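Local coordinates for phosphoribosylaminoimidazole carboxylase (Bombyx mori, PDB 4JA0) that catalyses two steps of purine biosynthesis as a bifunctional enzyme, joining AIR carboxylase and SAICAR synthetase activities in one polypeptide, at the interface of chains A and B and the interface of chains A and C. Residues are numbered along the deposited sequence; one frame, centred on the assembly and turned at random. Chains: chain A/B/C, Phosphoribosylaminoimidazole carboxylase.

Chain A meets two different copies of itself through two surfaces, whose C-alpha centres lie about 26 Å apart. Contact 1 sets one face of the C-terminal helix 396-420 of chain A against strand 296-300 and the following loop of chain B, and its two sides are unlike. Contact 2 pairs the same segments of chains A and C, strand 375-376 and helix 380-391, about a two-fold axis. No residue position is common to both, yet helices 380-391 and 396-420 follow each other closely in sequence. An unequal contact combined with a symmetric one is a likely way for identical chains to build the deposited assembly of eight.

Contact 1: the interface of chains A and B. Residues chain A 413, 416-417, 420; chain B 274, 276, 300-302, 305-306.
B:Val300 is the centre of this helix-on-strand interface, gripped by chain A through both its backbone and its side chain. Its amide N-H points at the carboxylate of A:Asp417, giving an N to OD2 hydrogen bond of 2.7 Å that is nearly straight (161° at H) and uses the anti lone pair of OD2. A:Asp417 has CG anti to its backbone N (chi1 -178°), which carries the acid beside the end of the strand. An alanine here would remove the carboxylate and would probably weaken the hold of the helix on this strand end. The two methyls of B:Val300 are shared out: CG2 meets CD1 of A:Leu420 at 3.4 Å, the side chains crossing obliquely, while CG1 lies 3.8 Å from CD2 of A:Leu413, which crosses it at about a right angle. The other branch of A:Leu413 reaches further along chain B, its CD1 3.5 Å from CB of B:Ser302 and 4.0 Å from CB of B:Ala306. Between the leucines, CB of A:Ala416 rests against the B:Pro276 ring, 4.0 Å from CG. Behind this shell, B:Lys305 N donates to the hydroxyl OG of B:Ser302 (3.0 Å), which probably helps to hold the turn that receives A:Leu413. The contact thus docks one face of helix 396-420, the C-terminal helix of chain A, on the end of strand 296-300, the start of the 3-10 helix 276-278 and neighbouring loops in the AIR carboxylase region of chain B.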
loop_
_atom_site.group_PDB
_atom_site.type_symbol
_atom_site.label_atom_id
_atom_site.label_comp_id
_atom_site.label_asym_id
_atom_site.label_seq_id
_atom_site.Cartn_x
_atom_site.Cartn_y
_atom_site.Cartn_z
ATOM N N LEU A 413 -7.928 1.258 34.435
ATOM C CA LEU A 413 -9.047 1.366 33.497
ATOM C C LEU A 413 -10.344 1.624 34.218
ATOM O O LEU A 413 -11.194 2.374 33.733
ATOM C CB LEU A 413 -9.215 0.089 32.690
ATOM C CG LEU A 413 -8.293 -0.078 31.502
ATOM C CD1 LEU A 413 -8.563 -1.411 30.846
ATOM C CD2 LEU A 413 -8.531 1.069 30.555
ATOM N N ALA A 416 -10.522 5.169 35.257
ATOM C CA ALA A 416 -10.938 5.946 34.099
ATOM C C ALA A 416 -12.403 5.713 33.715
ATOM O O ALA A 416 -13.096 6.655 33.328
ATOM C CB ALA A 416 -10.024 5.648 32.904
ATOM N N ASP A 417 -12.868 4.468 33.815
ATOM C CA ASP A 417 -14.250 4.163 33.462
ATOM C C ASP A 417 -15.167 4.923 34.413
ATOM O O ASP A 417 -16.176 5.507 33.982
ATOM C CB ASP A 417 -14.559 2.658 33.519
ATOM C CG ASP A 417 -16.017 2.329 33.097
ATOM O OD1 ASP A 417 -16.835 1.929 33.959
ATOM O OD2 ASP A 417 -16.371 2.519 31.909
ATOM N N LEU A 420 -15.719 8.676 33.233
ATOM C CA LEU A 420 -16.417 9.038 31.985
ATOM C C LEU A 420 -17.827 8.471 31.952
ATOM O O LEU A 420 -18.574 8.695 31.005
ATOM C CB LEU A 420 -15.649 8.525 30.753
ATOM C CG LEU A 420 -14.160 8.859 30.759
ATOM C CD1 LEU A 420 -13.460 8.276 29.550
ATOM C CD2 LEU A 420 -13.932 10.371 30.845
ATOM N N GLY B 274 -11.324 1.612 24.235
ATOM C CA GLY B 274 -10.292 0.798 24.845
ATOM C C GLY B 274 -9.412 1.627 25.758
ATOM O O GLY B 274 -8.711 1.120 26.641
ATOM N N PRO B 276 -9.052 5.821 27.644
ATOM C CA PRO B 276 -9.517 7.181 27.939
ATOM C C PRO B 276 -8.944 8.234 26.997
ATOM O O PRO B 276 -9.452 9.355 26.964
ATOM C CB PRO B 276 -9.002 7.430 29.355
ATOM C CG PRO B 276 -7.960 6.420 29.570
ATOM C CD PRO B 276 -8.367 5.222 28.794
ATOM N N VAL B 300 -15.335 2.824 29.423
ATOM C CA VAL B 300 -13.960 2.497 29.091
ATOM C C VAL B 300 -13.619 1.075 29.504
ATOM O O VAL B 300 -13.794 0.709 30.655
ATOM C CB VAL B 300 -12.986 3.438 29.772
ATOM C CG1 VAL B 300 -11.559 3.052 29.424
ATOM C CG2 VAL B 300 -13.264 4.841 29.362
ATOM N N THR B 301 -13.123 0.281 28.567
ATOM C CA THR B 301 -12.674 -1.070 28.882
ATOM C C THR B 301 -11.794 -1.695 27.787
ATOM O O THR B 301 -11.946 -1.403 26.603
ATOM C CB THR B 301 -13.867 -1.992 29.224
ATOM O OG1 THR B 301 -13.369 -3.284 29.610
ATOM C CG2 THR B 301 -14.811 -2.130 28.034
ATOM N N SER B 302 -10.869 -2.555 28.195
ATOM C CA SER B 302 -9.963 -3.185 27.245
ATOM C C SER B 302 -10.303 -4.654 27.033
ATOM O O SER B 302 -10.524 -5.391 27.979
ATOM C CB SER B 302 -8.515 -3.072 27.747
ATOM O OG SER B 302 -7.577 -3.421 26.736
ATOM N N LYS B 305 -6.524 -5.816 28.143
ATOM C CA LYS B 305 -6.056 -5.620 29.505
ATOM C C LYS B 305 -7.094 -6.001 30.564
ATOM O O LYS B 305 -6.769 -6.266 31.729
ATOM C CB LYS B 305 -5.664 -4.155 29.700
ATOM C CG LYS B 305 -4.634 -3.607 28.737
ATOM C CD LYS B 305 -4.270 -2.179 29.168
ATOM C CE LYS B 305 -3.551 -1.405 28.065
ATOM N NZ LYS B 305 -3.127 -0.044 28.508
ATOM N N ALA B 306 -8.352 -6.026 30.157
ATOM C CA ALA B 306 -9.436 -6.335 31.079
ATOM C C ALA B 306 -10.478 -7.167 30.365
ATOM O O ALA B 306 -11.639 -6.764 30.238
ATOM C CB ALA B 306 -10.052 -5.056 31.599
#

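Contact 2: the interface of chains A and C. Residues chain A 347, 373-377, 386; chain C 347, 366, 373-377, 386.
A:Met386 and C:Met386 reach toward each other tip to tip across a two-fold axis, with their CE methyls 3.5 Å apart. Both side chains are bent at chi2 and chi3, which turns each thioether back over the partner's short strand; the methionines are poorly ordered, so their exact pose is less certain than that of the backbone. The small side chain of alanine receives them: CB of A:Ala375 lies 3.6 Å from CG of C:Met386, and the reverse pair, A:Met386 with C:Ala375, repeats it. Alongside, CG2 of A:Val377 lies over the backbone of the opposing strand, 4.0 Å from CA of C:Ala375, and C:Val377 does the same to A:Ala375. These apolar groups flank an antiparallel beta bridge between A:Thr376 and C:Thr376. A:Thr376 N donates to C:Thr376 O at 2.9 Å (157° at H), and C:Thr376 N returns a bond to A:Thr376 O at 2.8 Å; each N-H approaches in the carbonyl plane, at a C=O to donor angle of 147°. OG1 stands beside the backbone N in both threonines, and the two bridging bonds are made by main-chain atoms. Strands 375-376 of the two chains are thereby stitched together beside helices 380-391, a symmetric join that probably helps hold the AIR carboxylase regions together in the octamer.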
loop_
_atom_site.group_PDB
_atom_site.type_symbol
_atom_site.label_atom_id
_atom_site.label_comp_id
_atom_site.label_asym_id
_atom_site.label_seq_id
_atom_site.Cartn_x
_atom_site.Cartn_y
_atom_site.Cartn_z
ATOM N N PRO A 347 18.176 -14.939 21.809
ATOM C CA PRO A 347 17.020 -14.264 21.216
ATOM C C PRO A 347 17.332 -12.833 20.798
ATOM O O PRO A 347 17.970 -12.086 21.548
ATOM C CB PRO A 347 15.988 -14.283 22.349
ATOM C CG PRO A 347 16.781 -14.604 23.606
ATOM C CD PRO A 347 17.883 -15.470 23.150
ATOM N N GLY A 373 15.730 -16.549 13.542
ATOM C CA GLY A 373 14.678 -16.465 14.533
ATOM C C GLY A 373 14.438 -15.072 15.084
ATOM O O GLY A 373 13.870 -14.901 16.158
ATOM N N CYS A 374 14.918 -14.071 14.372
ATOM C CA CYS A 374 14.643 -12.694 14.711
ATOM C C CYS A 374 13.118 -12.445 14.852
ATOM O O CYS A 374 12.326 -12.882 14.002
ATOM C CB CYS A 374 15.247 -11.809 13.614
ATOM S SG CYS A 374 15.665 -10.196 14.213
ATOM N N ALA A 375 12.699 -11.830 15.957
ATOM C CA ALA A 375 11.273 -11.465 16.166
ATOM C C ALA A 375 11.131 -9.942 16.137
ATOM O O ALA A 375 12.071 -9.215 16.473
ATOM C CB ALA A 375 10.727 -12.025 17.499
ATOM N N THR A 376 9.946 -9.462 15.780
ATOM C CA THR A 376 9.736 -8.036 15.570
ATOM C C THR A 376 8.601 -7.475 16.442
ATOM O O THR A 376 7.526 -8.100 16.658
ATOM C CB THR A 376 9.497 -7.733 14.081
ATOM O OG1 THR A 376 10.637 -8.162 13.311
ATOM C CG2 THR A 376 9.267 -6.242 13.849
ATOM N N VAL A 377 8.884 -6.287 16.963
ATOM C CA VAL A 377 8.019 -5.557 17.874
ATOM C C VAL A 377 8.045 -4.107 17.367
ATOM O O VAL A 377 8.990 -3.716 16.675
ATOM C CB VAL A 377 8.586 -5.696 19.307
ATOM C CG1 VAL A 377 8.751 -4.346 19.977
ATOM C CG2 VAL A 377 7.763 -6.637 20.155
ATOM N N MET A 386 8.861 -7.811 26.082
ATOM C CA MET A 386 9.296 -9.085 25.503
ATOM C C MET A 386 10.580 -9.579 26.180
ATOM O O MET A 386 10.694 -10.751 26.533
ATOM C CB MET A 386 9.543 -8.954 23.997
ATOM C CG MET A 386 8.571 -9.725 23.138
ATOM S SD MET A 386 8.411 -11.488 23.526
ATOM C CE MET A 386 9.920 -12.053 22.756
ATOM N N PRO C 347 6.085 -15.231 27.549
ATOM C CA PRO C 347 6.233 -14.763 26.170
ATOM C C PRO C 347 5.196 -15.353 25.219
ATOM O O PRO C 347 4.837 -16.533 25.317
ATOM C CB PRO C 347 7.632 -15.250 25.783
ATOM C CG PRO C 347 7.998 -16.278 26.822
ATOM C CD PRO C 347 7.327 -15.827 28.063
ATOM N N LEU C 366 1.370 -6.900 14.892
ATOM C CA LEU C 366 2.151 -5.737 15.317
ATOM C C LEU C 366 1.145 -4.734 15.862
ATOM O O LEU C 366 -0.058 -4.985 15.814
ATOM C CB LEU C 366 2.850 -5.129 14.114
ATOM C CG LEU C 366 3.580 -6.096 13.193
ATOM C CD1 LEU C 366 3.738 -5.430 11.841
ATOM C CD2 LEU C 366 4.922 -6.474 13.784
ATOM N N GLY C 373 3.523 -7.201 25.316
ATOM C CA GLY C 373 4.835 -7.601 24.829
ATOM C C GLY C 373 4.776 -8.646 23.726
ATOM O O GLY C 373 5.735 -9.361 23.478
ATOM N N CYS C 374 3.620 -8.759 23.099
ATOM C CA CYS C 374 3.402 -9.628 21.961
ATOM C C CYS C 374 4.454 -9.362 20.843
ATOM O O CYS C 374 4.556 -8.233 20.341
ATOM C CB CYS C 374 1.986 -9.315 21.460
ATOM S SG CYS C 374 1.157 -10.650 20.711
ATOM N N ALA C 375 5.217 -10.379 20.433
ATOM C CA ALA C 375 6.217 -10.218 19.349
ATOM C C ALA C 375 5.740 -10.959 18.117
ATOM O O ALA C 375 4.898 -11.853 18.225
ATOM C CB ALA C 375 7.592 -10.738 19.760
ATOM N N THR C 376 6.248 -10.582 16.946
ATOM C CA THR C 376 5.742 -11.159 15.698
ATOM C C THR C 376 6.810 -11.772 14.797
ATOM O O THR C 376 7.921 -11.252 14.663
ATOM C CB THR C 376 4.917 -10.133 14.891
ATOM O OG1 THR C 376 3.785 -9.706 15.671
ATOM C CG2 THR C 376 4.417 -10.746 13.600
ATOM N N VAL C 377 6.462 -12.900 14.202
ATOM C CA VAL C 377 7.327 -13.572 13.264
ATOM C C VAL C 377 6.423 -13.972 12.089
ATOM O O VAL C 377 5.210 -14.063 12.237
ATOM C CB VAL C 377 8.033 -14.758 13.952
ATOM C CG1 VAL C 377 7.909 -16.043 13.161
ATOM C CG2 VAL C 377 9.488 -14.420 14.213
ATOM N N MET C 386 12.578 -18.824 17.495
ATOM C CA MET C 386 12.385 -17.859 18.573
ATOM C C MET C 386 12.075 -18.551 19.895
ATOM O O MET C 386 12.636 -18.194 20.944
ATOM C CB MET C 386 11.257 -16.894 18.238
ATOM C CG MET C 386 11.711 -15.472 18.085
ATOM S SD MET C 386 12.603 -14.788 19.506
ATOM C CE MET C 386 11.182 -14.500 20.546
#